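Local coordinates for protein glutamyl endopeptidase (Staphylococcus epidermidis, PDB 6PYM) that probably cleaves polypeptide chains on the carbonyl side of glutamate, and also of aspartate, as a secreted serine endopeptidase, at residues D20-I25 and G170-N175; S92-L97 and I181-G186. The protein carries 1 engineered substitution. One frame throughout, in Å; residues are numbered along the deposited sequence.

Contact 1: D20-I25 and G170-N175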
# COMPACT_ATOMS: atom_id res chain seq x y z
N ASP A 20 3.08 -7.69 7.87
CA ASP A 20 3.11 -8.79 6.92
C ASP A 20 2.39 -8.45 5.62
O ASP A 20 2.80 -8.88 4.54
CB ASP A 20 2.59 -10.11 7.53
CG ASP A 20 1.15 -10.03 8.03
OD1 ASP A 20 0.57 -8.93 8.17
OD2 ASP A 20 0.59 -11.12 8.32
N ALA A 21 1.31 -7.67 5.71
CA ALA A 21 0.51 -7.34 4.53
C ALA A 21 1.17 -6.29 3.65
O ALA A 21 0.76 -6.12 2.49
CB ALA A 21 -0.88 -6.88 4.96
N VAL A 22 2.13 -5.54 4.18
CA VAL A 22 2.85 -4.55 3.39
C VAL A 22 3.65 -5.27 2.31
O VAL A 22 4.37 -6.24 2.60
CB VAL A 22 3.74 -3.70 4.30
CG1 VAL A 22 4.50 -2.65 3.49
CG2 VAL A 22 2.91 -3.03 5.40
N SER A 23 3.54 -4.80 1.06
CA SER A 23 4.03 -5.56 -0.08
C SER A 23 4.88 -4.72 -1.02
O SER A 23 4.59 -3.54 -1.26
CB SER A 23 2.87 -6.17 -0.87
OG SER A 23 2.07 -7.00 -0.05
N PHE A 24 5.90 -5.36 -1.58
CA PHE A 24 6.81 -4.77 -2.55
C PHE A 24 6.36 -5.17 -3.96
O PHE A 24 6.04 -6.34 -4.20
CB PHE A 24 8.22 -5.29 -2.27
CG PHE A 24 9.23 -5.00 -3.34
CD1 PHE A 24 9.72 -3.72 -3.54
CD2 PHE A 24 9.72 -6.03 -4.14
CE1 PHE A 24 10.67 -3.47 -4.53
CE2 PHE A 24 10.67 -5.79 -5.12
CZ PHE A 24 11.14 -4.51 -5.31
N ILE A 25 6.33 -4.20 -4.87
CA ILE A 25 5.87 -4.43 -6.24
C ILE A 25 7.02 -4.17 -7.20
O ILE A 25 7.69 -3.13 -7.11
CB ILE A 25 4.67 -3.52 -6.57
CG1 ILE A 25 3.51 -3.80 -5.62
CG2 ILE A 25 4.23 -3.73 -8.01
CD1 ILE A 25 2.25 -3.02 -5.93
N GLY A 170 1.58 3.53 -3.41
CA GLY A 170 0.77 2.38 -3.04
C GLY A 170 0.89 1.96 -1.59
O GLY A 170 0.17 1.04 -1.17
N SER A 171 1.74 2.62 -0.81
CA SER A 171 1.98 2.19 0.56
C SER A 171 0.73 2.41 1.41
O SER A 171 0.08 3.46 1.31
CB SER A 171 3.08 3.02 1.20
OG SER A 171 4.37 2.77 0.67
N PRO A 172 0.41 1.48 2.31
CA PRO A 172 -0.68 1.73 3.24
C PRO A 172 -0.34 2.85 4.22
O PRO A 172 0.80 2.99 4.69
CB PRO A 172 -0.83 0.40 3.98
CG PRO A 172 0.50 -0.26 3.84
CD PRO A 172 1.00 0.14 2.49
N VAL A 173 -1.36 3.64 4.53
CA VAL A 173 -1.34 4.64 5.59
C VAL A 173 -2.06 4.02 6.77
O VAL A 173 -3.23 3.66 6.65
CB VAL A 173 -2.07 5.92 5.15
CG1 VAL A 173 -1.90 7.01 6.20
CG2 VAL A 173 -1.63 6.39 3.77
N PHE A 174 -1.37 3.85 7.89
CA PHE A 174 -1.92 3.18 9.06
C PHE A 174 -2.21 4.19 10.16
O PHE A 174 -1.40 5.08 10.44
CB PHE A 174 -0.93 2.16 9.63
CG PHE A 174 -0.73 0.94 8.78
CD1 PHE A 174 -1.69 -0.06 8.72
CD2 PHE A 174 0.45 0.75 8.08
CE1 PHE A 174 -1.49 -1.20 7.96
CE2 PHE A 174 0.66 -0.39 7.32
CZ PHE A 174 -0.31 -1.37 7.26
N ASN A 175 -3.37 4.03 10.82
CA ASN A 175 -3.62 4.76 12.06
C ASN A 175 -2.96 4.05 13.24
O ASN A 175 -2.25 3.05 13.10
CB ASN A 175 -5.12 5.00 12.26
CG ASN A 175 -5.92 3.72 12.45
OD1 ASN A 175 -5.37 2.66 12.76
ND2 ASN A 175 -7.24 3.82 12.29
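Val-22 meets Pro-172 and Phe-174 through a single methyl group, CG2, and all three residues are buried near the centre of the chain. These contacts are purely apolar. From Val-22 CG2 to Pro-172 CG, the outer carbon of the pyrrolidine ring, is 4.0 Å. The same methyl reaches the aromatic ring at its rim, lying 4.0 Å from Phe-174 CE2 and close to the ring plane, so it rests against the edge of the phenyl group. With CG2 of Val-22 set beside the backbone N and CG1 anti to that N (chi1 -180°), one branch serves both partners. Pro-172 and Phe-174 alternate with Val-173 along strand 172-174, which brings their side chains out on the same side of it, toward Val-22, while Val-173 packs on Ile-129 and Ile-181. The Phe-174 ring also makes an edge-to-face contact with His-18, and Pro-172 touches Val-39 of strand 34-42.

The polar bonds lie within each segment's own surroundings. Ser-23 OG donates to Ala-21 O over 3.0 Å, approaching from above the carbonyl plane, 50° out of it, where the chain enters strand 22-27. In segment 170-175, Ser-171 OG bonds to Asn-168 O in the loop that carries the engineered Ala-169, at the predicted position of the charge-relay serine.

The backbones stay apart, with the CA atoms of Val-22 and Pro-172 7.2 Å from each other. Side-chain packing of this kind between strands of two separate antiparallel beta-sheets belongs to the interface between the two beta-barrels of the chymotrypsin-like fold.

Contact 2: S92-L97 and I181-G186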
# COMPACT_ATOMS: atom_id res chain seq x y z
N SER A 92 -9.38 9.05 -8.38
CA SER A 92 -8.31 8.92 -7.39
C SER A 92 -7.38 7.79 -7.81
O SER A 92 -7.77 6.87 -8.53
CB SER A 92 -8.86 8.66 -5.99
OG SER A 92 -9.63 9.76 -5.54
N ASP A 93 -6.15 7.85 -7.30
CA ASP A 93 -5.05 6.98 -7.71
C ASP A 93 -5.08 5.65 -6.94
O ASP A 93 -4.16 5.31 -6.18
CB ASP A 93 -3.73 7.71 -7.49
CG ASP A 93 -2.58 7.13 -8.28
OD1 ASP A 93 -2.77 6.13 -9.01
OD2 ASP A 93 -1.47 7.69 -8.15
N LEU A 94 -6.15 4.88 -7.14
CA LEU A 94 -6.38 3.64 -6.40
C LEU A 94 -6.75 2.52 -7.36
O LEU A 94 -7.62 2.69 -8.22
CB LEU A 94 -7.52 3.82 -5.40
CG LEU A 94 -7.90 2.58 -4.59
CD1 LEU A 94 -6.75 2.12 -3.68
CD2 LEU A 94 -9.17 2.85 -3.79
N ALA A 95 -6.13 1.36 -7.18
CA ALA A 95 -6.50 0.17 -7.92
C ALA A 95 -6.39 -1.05 -7.03
O ALA A 95 -5.53 -1.11 -6.14
CB ALA A 95 -5.60 -0.03 -9.15
N ILE A 96 -7.26 -2.02 -7.27
CA ILE A 96 -7.09 -3.37 -6.75
C ILE A 96 -6.28 -4.14 -7.77
O ILE A 96 -6.56 -4.07 -8.98
CB ILE A 96 -8.46 -4.05 -6.54
CG1 ILE A 96 -9.31 -3.28 -5.53
CG2 ILE A 96 -8.26 -5.51 -6.12
CD1 ILE A 96 -10.77 -3.73 -5.49
N LEU A 97 -5.29 -4.88 -7.31
CA LEU A 97 -4.61 -5.86 -8.14
C LEU A 97 -4.94 -7.23 -7.58
O LEU A 97 -4.58 -7.55 -6.44
CB LEU A 97 -3.10 -5.65 -8.19
CG LEU A 97 -2.35 -6.69 -9.04
CD1 LEU A 97 -2.71 -6.60 -10.52
CD2 LEU A 97 -0.86 -6.54 -8.85
N ILE A 181 -6.06 3.56 6.68
CA ILE A 181 -6.95 4.69 6.48
C ILE A 181 -6.86 5.25 5.06
O ILE A 181 -7.77 5.98 4.63
CB ILE A 181 -6.70 5.81 7.51
CG1 ILE A 181 -5.30 6.42 7.34
CG2 ILE A 181 -6.94 5.30 8.93
CD1 ILE A 181 -5.06 7.62 8.25
N GLY A 182 -5.79 4.95 4.34
CA GLY A 182 -5.58 5.48 3.00
C GLY A 182 -4.47 4.72 2.30
O GLY A 182 -3.80 3.88 2.90
N ILE A 183 -4.30 5.03 1.02
CA ILE A 183 -3.26 4.44 0.18
C ILE A 183 -2.43 5.59 -0.37
O ILE A 183 -2.92 6.40 -1.17
CB ILE A 183 -3.85 3.57 -0.94
CG1 ILE A 183 -4.70 2.42 -0.37
CG2 ILE A 183 -2.75 3.06 -1.86
CD1 ILE A 183 -3.93 1.41 0.47
N HIS A 184 -1.17 5.67 0.06
CA HIS A 184 -0.27 6.73 -0.39
C HIS A 184 -0.15 6.71 -1.91
O HIS A 184 -0.08 5.65 -2.52
CB HIS A 184 1.10 6.48 0.22
CG HIS A 184 2.14 7.43 -0.26
ND1 HIS A 184 2.21 8.73 0.18
CD2 HIS A 184 3.10 7.28 -1.19
CE1 HIS A 184 3.20 9.34 -0.45
NE2 HIS A 184 3.76 8.48 -1.29
N TYR A 185 -0.09 7.90 -2.52
CA TYR A 185 0.19 7.96 -3.96
C TYR A 185 1.31 8.90 -4.39
O TYR A 185 1.83 8.73 -5.50
CB TYR A 185 -1.08 8.23 -4.80
CG TYR A 185 -1.67 9.61 -4.68
CD1 TYR A 185 -1.26 10.66 -5.51
CD2 TYR A 185 -2.69 9.86 -3.77
CE1 TYR A 185 -1.82 11.92 -5.40
CE2 TYR A 185 -3.26 11.11 -3.66
CZ TYR A 185 -2.83 12.13 -4.48
OH TYR A 185 -3.39 13.38 -4.38
N GLY A 186 1.70 9.87 -3.57
CA GLY A 186 2.75 10.80 -3.98
C GLY A 186 2.67 12.05 -3.12
O GLY A 186 2.10 12.03 -2.04
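Asp-93 lays its side chain against the start of the Tyr-185 side chain, with Asp-93 OD2 3.4 Å from Tyr-185 CB and the two CB atoms 3.8 Å apart. Asp-93 is the predicted aspartate of the catalytic triad, and the contact lies where the two beta-barrels of the chymotrypsin-like fold meet at the active-site cleft. The carboxylate of Asp-93 is inclined 59° to the phenol ring rather than stacked on it. The phenol points away from Asp-93 to bond through OH with Glu-157, whereas Asp-93 OD2 is hydrogen-bonded to ND1 of His-51, the predicted triad histidine. That bond should help to orient the imidazole, and Tyr-185 borders the carboxylate that makes it.

Both backbones depart from regular strand geometry here. Asp-93 is the centre of an inverse gamma turn, closed by a weak hydrogen bond from Leu-94 N to Ser-92 O (2.9 Å), just before strand 95-99 begins. Tyr-185 and Gly-186 form a classic beta bulge opposite Ser-194 on strand 192-197.

Deeper in the interface the contact turns apolar, and the buried side chains of Leu-94 and Ile-183 cross at about a right angle. Val-202 of helix 200-209 packs on Leu-94, and Leu-47 on Ile-183. Leu-94 extends its CG opposite the main-chain N (chi1 178°), and a chi2 of 64° turns CD1 across to strand 180-188, 3.9 Å from Ile-183 CG1.

The centres of contacts 1 and 2 lie about 10 Å apart, and both join the same two antiparallel sheets. Segments 20-25 and 92-97 belong to the six-stranded barrel, through strand 22-27 and the approach to strand 95-99; segments 170-175 and 181-186 come from the other sheet, where strands 172-174 and 180-188 are neighbours. Along the chain the order is 20-25, 92-97, 170-175, 181-186, so the two contacts interlace. They touch directly, with probable hydrogen bonds from Gly-170 N to His-184 O and from Ile-181 N to Val-173 O, each 2.8 Å. The barrels are joined at two places, near the chain centre by contact 1 and at the predicted catalytic site by contact 2.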